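Local coordinates for Lmo1499 protein (Listeria monocytogenes, PDB 4IIW) that probably acts as a lytic endotransglycosylase of the MltG family that cleaves nascent peptidoglycan strands and so terminates their elongation, at residues A243-F246 and Y247-A251; D210-K214 and Q215-V219. All coordinates share one frame; numbering follows the deposited sequence.

Contact 2 comes first along the chain: it closes helix 209-215 and leads through a short connector into helix 219-232, which ends at Glu-232, predicted to be important for catalytic activity. Contact 1 follows on the last turns of helix 239-251. Their centres are about 17 Å apart, on the same side of the centre of the chain and within the YceG-like family region. The two meet where selenomethionine Met-217 of contact 2 packs against Tyr-247 of contact 1. Helix 219-232 thus has its start set by contact 2 and its flank packed by contact 1, whose Phe-246 side chain lies about 4 Å from that of Glu-232.

Contact 1: A243-F246 and Y247-A251; sequences ASVF and YNRLA
With CG anti to its own carbonyl carbon (chi1 -75°), Tyr-247 swings its ring back along the helix toward Ala-243, and the same turn at Asn-248 lays its amide beside the carbonyl of Ser-244. The tyrosine ring approaches Ala-243 O obliquely, CD2 lying 3.2 Å from that oxygen, while CE2 is 4.5 Å from Ala-243 CB in a loose apolar contact. Val-245 and Arg-249 extend in the same direction, alongside each other; Val-245 CG1 is 4.2 Å from NE of the extended arginine chain.

These i to i+4 neighbours belong to the last turns of helix 239-251, held by regular backbone bonds: Tyr-247 N to Ala-243 O is 3.0 Å, Asn-248 N to Ser-244 O 2.8 Å, and Leu-250 N to Phe-246 O 2.9 Å. The polar ends of Tyr-247, Asn-248 and Arg-249 reach beyond the helix. Tyr-247 OH binds the carbonyl oxygen of Ala-308, and Asn-248 ND2 those of Ser-314 and Tyr-316. Arg-249 uses NE for Leu-317 O and NH1 for Arg-255 O and Gln-257 OE1, so its guanidinium ties the helix to the residue leading into strand 318-321 and to the chain beyond the helix. On another side, Phe-246 packs on Met-225 and Ile-228 of helix 219-232, close to Glu-232, the residue predicted to be important for catalysis.

Contact 2: D210-K214 and Q215-V219; sequences DELTK and QKMSV
A Schellman motif ends helix 209-215 here, with Lys-216 as its C-prime residue at positive phi. Its defining bond runs from Met-217 N back to Leu-212 O at 3.0 Å; the inner bond, Lys-216 N to Thr-213 O, is weak. One residue earlier the helix is still regular, as Gln-215 N meets Glu-211 O at 2.9 Å.

Glu-211 and Gln-215 also join through their side chains. The glutamate chain bends at chi2 (62°), which brings OE2 over to the extended glutamine, and Gln-215 NE2 donates to it at 2.6 Å. The bond is nearly straight, 173° at the hydrogen. The acceptor lies in the plane of the Gln-215 amide, whereas the carboxylate is turned 72° from that plane and receives the bond on the anti lone pair of OE2, away from its other oxygen. NE2 also donates to Leu-309 O of helix 302-309.

Beyond the turn, the reversed chain brings Met-217, a selenomethionine, across Leu-212. Leu-212 CD2 touches Met-217 CB at 4.0 Å, and its other methyl, CD1, stands 4.5 Å from Val-219 CG2. Both Leu-212 and Met-217 pack on Leu-309. Ser-218 then serves as N-cap of helix 219-232, its OG bonded to Lys-221 N.

Two acceptors, Glu-211 OE2 and Leu-309 O, therefore grip the same amide nitrogen, which fixes the rotation of the Gln-215 amide and links the end of helix 209-215 to helix 302-309; the N-H given to OE2 would probably also help stabilise the negative charge of the Glu-211 carboxylate.

Contact 1: A243-F246 and Y247-A251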
loop_
_atom_site.group_PDB
_atom_site.type_symbol
_atom_site.label_atom_id
_atom_site.label_comp_id
_atom_site.label_asym_id
_atom_site.label_seq_id
_atom_site.Cartn_x
_atom_site.Cartn_y
_atom_site.Cartn_z
ATOM N N ALA B 243 -41.415 48.013 -7.589
ATOM C CA ALA B 243 -41.082 49.417 -7.430
ATOM C C ALA B 243 -42.289 50.228 -6.945
ATOM O O ALA B 243 -42.148 51.073 -6.062
ATOM C CB ALA B 243 -40.533 49.992 -8.720
ATOM N N SER B 244 -43.477 49.960 -7.481
ATOM C CA SER B 244 -44.648 50.737 -7.083
ATOM C C SER B 244 -44.972 50.549 -5.616
ATOM O O SER B 244 -45.395 51.490 -4.956
ATOM C CB SER B 244 -45.868 50.397 -7.919
ATOM O OG SER B 244 -46.361 49.122 -7.596
ATOM N N VAL B 245 -44.788 49.336 -5.103
ATOM C CA VAL B 245 -45.039 49.090 -3.692
ATOM C C VAL B 245 -44.156 50.005 -2.869
ATOM O O VAL B 245 -44.635 50.731 -1.997
ATOM C CB VAL B 245 -44.729 47.655 -3.280
ATOM C CG1 VAL B 245 -44.650 47.555 -1.775
ATOM C CG2 VAL B 245 -45.767 46.702 -3.835
ATOM N N PHE B 246 -42.863 49.987 -3.161
ATOM C CA PHE B 246 -41.940 50.802 -2.402
ATOM C C PHE B 246 -42.296 52.276 -2.477
ATOM O O PHE B 246 -42.358 52.944 -1.448
ATOM C CB PHE B 246 -40.499 50.563 -2.812
ATOM C CG PHE B 246 -39.976 49.195 -2.441
ATOM C CD1 PHE B 246 -40.223 48.654 -1.185
ATOM C CD2 PHE B 246 -39.161 48.489 -3.310
ATOM C CE1 PHE B 246 -39.722 47.408 -0.831
ATOM C CE2 PHE B 246 -38.649 47.258 -2.952
ATOM C CZ PHE B 246 -38.937 46.718 -1.704
ATOM N N TYR B 247 -42.556 52.792 -3.668
ATOM C CA TYR B 247 -42.939 54.194 -3.753
ATOM C C TYR B 247 -44.213 54.449 -2.926
ATOM O O TYR B 247 -44.291 55.429 -2.174
ATOM C CB TYR B 247 -43.069 54.677 -5.205
ATOM C CG TYR B 247 -41.718 54.879 -5.882
ATOM C CD1 TYR B 247 -40.857 55.894 -5.467
ATOM C CD2 TYR B 247 -41.309 54.074 -6.945
ATOM C CE1 TYR B 247 -39.613 56.088 -6.076
ATOM C CE2 TYR B 247 -40.071 54.268 -7.569
ATOM C CZ TYR B 247 -39.230 55.274 -7.123
ATOM O OH TYR B 247 -38.002 55.475 -7.722
ATOM N N ASN B 248 -45.186 53.551 -3.026
ATOM C CA ASN B 248 -46.425 53.708 -2.278
ATOM C C ASN B 248 -46.146 53.807 -0.794
ATOM O O ASN B 248 -46.671 54.700 -0.119
ATOM C CB ASN B 248 -47.400 52.564 -2.548
ATOM C CG ASN B 248 -48.004 52.619 -3.934
ATOM O OD1 ASN B 248 -47.828 53.589 -4.659
ATOM N ND2 ASN B 248 -48.746 51.578 -4.298
ATOM N N ARG B 249 -45.309 52.906 -0.286
ATOM C CA ARG B 249 -44.967 52.916 1.143
ATOM C C ARG B 249 -44.276 54.220 1.525
ATOM O O ARG B 249 -44.557 54.835 2.571
ATOM C CB ARG B 249 -44.059 51.738 1.504
ATOM C CG ARG B 249 -44.747 50.393 1.418
ATOM C CD ARG B 249 -44.000 49.329 2.204
ATOM N NE ARG B 249 -44.815 48.127 2.378
ATOM C CZ ARG B 249 -44.613 47.200 3.317
ATOM N NH1 ARG B 249 -43.626 47.324 4.203
ATOM N NH2 ARG B 249 -45.424 46.152 3.392
ATOM N N LEU B 250 -43.377 54.633 0.648
ATOM C CA LEU B 250 -42.592 55.819 0.848
ATOM C C LEU B 250 -43.532 57.036 0.967
ATOM O O LEU B 250 -43.425 57.818 1.921
ATOM C CB LEU B 250 -41.620 55.935 -0.326
ATOM C CG LEU B 250 -40.208 56.445 -0.109
ATOM C CD1 LEU B 250 -39.573 55.738 1.063
ATOM C CD2 LEU B 250 -39.395 56.212 -1.392
ATOM N N ALA B 251 -44.481 57.158 0.038
ATOM C CA ALA B 251 -45.432 58.284 0.039
ATOM C C ALA B 251 -46.402 58.251 1.224
ATOM O O ALA B 251 -46.942 59.285 1.604
ATOM C CB ALA B 251 -46.230 58.320 -1.268
#

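Contact 2: D210-K214 and Q215-V219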
loop_
_atom_site.group_PDB
_atom_site.type_symbol
_atom_site.label_atom_id
_atom_site.label_comp_id
_atom_site.label_asym_id
_atom_site.label_seq_id
_atom_site.Cartn_x
_atom_site.Cartn_y
_atom_site.Cartn_z
ATOM N N ASP B 210 -32.115 62.283 -18.760
ATOM C CA ASP B 210 -33.258 63.135 -19.005
ATOM C C ASP B 210 -34.409 62.855 -18.044
ATOM O O ASP B 210 -35.058 63.798 -17.571
ATOM C CB ASP B 210 -33.742 63.023 -20.461
ATOM C CG ASP B 210 -32.747 63.613 -21.468
ATOM O OD1 ASP B 210 -31.561 63.825 -21.114
ATOM O OD2 ASP B 210 -33.155 63.853 -22.628
ATOM N N GLU B 211 -34.673 61.585 -17.744
ATOM C CA GLU B 211 -35.775 61.279 -16.838
ATOM C C GLU B 211 -35.402 61.650 -15.382
ATOM O O GLU B 211 -36.230 62.173 -14.642
ATOM C CB GLU B 211 -36.230 59.825 -16.984
ATOM C CG GLU B 211 -37.500 59.498 -16.197
ATOM C CD GLU B 211 -38.746 60.313 -16.631
ATOM O OE1 GLU B 211 -38.864 60.693 -17.822
ATOM O OE2 GLU B 211 -39.623 60.548 -15.773
ATOM N N LEU B 212 -34.152 61.401 -14.986
ATOM C CA LEU B 212 -33.686 61.776 -13.651
ATOM C C LEU B 212 -33.848 63.288 -13.398
ATOM O O LEU B 212 -34.301 63.697 -12.324
ATOM C CB LEU B 212 -32.232 61.392 -13.483
ATOM C CG LEU B 212 -31.943 59.897 -13.411
ATOM C CD1 LEU B 212 -30.454 59.651 -13.564
ATOM C CD2 LEU B 212 -32.479 59.307 -12.109
ATOM N N THR B 213 -33.471 64.101 -14.388
ATOM C CA THR B 213 -33.586 65.555 -14.305
ATOM C C THR B 213 -35.058 65.977 -14.166
ATOM O O THR B 213 -35.395 66.838 -13.354
ATOM C CB THR B 213 -32.979 66.268 -15.560
ATOM O OG1 THR B 213 -31.586 65.936 -15.701
ATOM C CG2 THR B 213 -33.132 67.800 -15.454
ATOM N N LYS B 214 -35.931 65.359 -14.955
ATOM C CA LYS B 214 -37.358 65.660 -14.914
ATOM C C LYS B 214 -37.992 65.302 -13.565
ATOM O O LYS B 214 -38.802 66.049 -13.052
ATOM C CB LYS B 214 -38.090 64.936 -16.048
ATOM C CG LYS B 214 -39.582 65.246 -16.095
ATOM C CD LYS B 214 -40.267 64.523 -17.235
ATOM C CE LYS B 214 -41.750 64.810 -17.254
ATOM N NZ LYS B 214 -42.384 64.105 -18.386
ATOM N N GLN B 215 -37.636 64.152 -13.002
ATOM C CA GLN B 215 -38.170 63.754 -11.695
ATOM C C GLN B 215 -37.351 64.340 -10.520
ATOM O O GLN B 215 -37.759 64.228 -9.362
ATOM C CB GLN B 215 -38.205 62.233 -11.577
ATOM C CG GLN B 215 -39.003 61.539 -12.658
ATOM C CD GLN B 215 -39.131 60.041 -12.408
ATOM O OE1 GLN B 215 -38.981 59.576 -11.272
ATOM N NE2 GLN B 215 -39.423 59.278 -13.464
ATOM N N LYS B 216 -36.212 64.967 -10.838
ATOM C CA LYS B 216 -35.287 65.521 -9.840
ATOM C C LYS B 216 -34.896 64.451 -8.842
ATOM O O LYS B 216 -35.035 64.611 -7.635
ATOM C CB LYS B 216 -35.853 66.761 -9.165
ATOM C CG LYS B 216 -35.766 67.991 -10.057
ATOM C CD LYS B 216 -36.422 69.228 -9.428
ATOM C CE LYS B 216 -37.939 69.146 -9.473
ATOM N NZ LYS B 216 -38.463 69.166 -10.876
HETATM N N MSE B 217 -34.420 63.342 -9.384
HETATM C CA MSE B 217 -33.970 62.217 -8.596
HETATM C C MSE B 217 -32.459 62.180 -8.754
HETATM O O MSE B 217 -31.950 62.193 -9.879
HETATM C CB MSE B 217 -34.588 60.928 -9.127
HETATM C CG MSE B 217 -34.443 59.763 -8.204
HETATM SE SE MSE B 217 -35.353 58.208 -8.899
HETATM C CE MSE B 217 -35.493 57.227 -7.198
ATOM N N SER B 218 -31.742 62.158 -7.636
ATOM C CA SER B 218 -30.286 62.124 -7.671
ATOM C C SER B 218 -29.860 60.766 -8.183
ATOM O O SER B 218 -30.627 59.805 -8.105
ATOM C CB SER B 218 -29.720 62.328 -6.274
ATOM O OG SER B 218 -30.080 61.239 -5.434
ATOM N N VAL B 219 -28.653 60.674 -8.727
ATOM C CA VAL B 219 -28.151 59.382 -9.173
ATOM C C VAL B 219 -28.111 58.448 -7.961
ATOM O O VAL B 219 -28.427 57.257 -8.060
ATOM C CB VAL B 219 -26.747 59.476 -9.814
ATOM C CG1 VAL B 219 -26.193 58.085 -10.072
ATOM C CG2 VAL B 219 -26.780 60.307 -11.134
#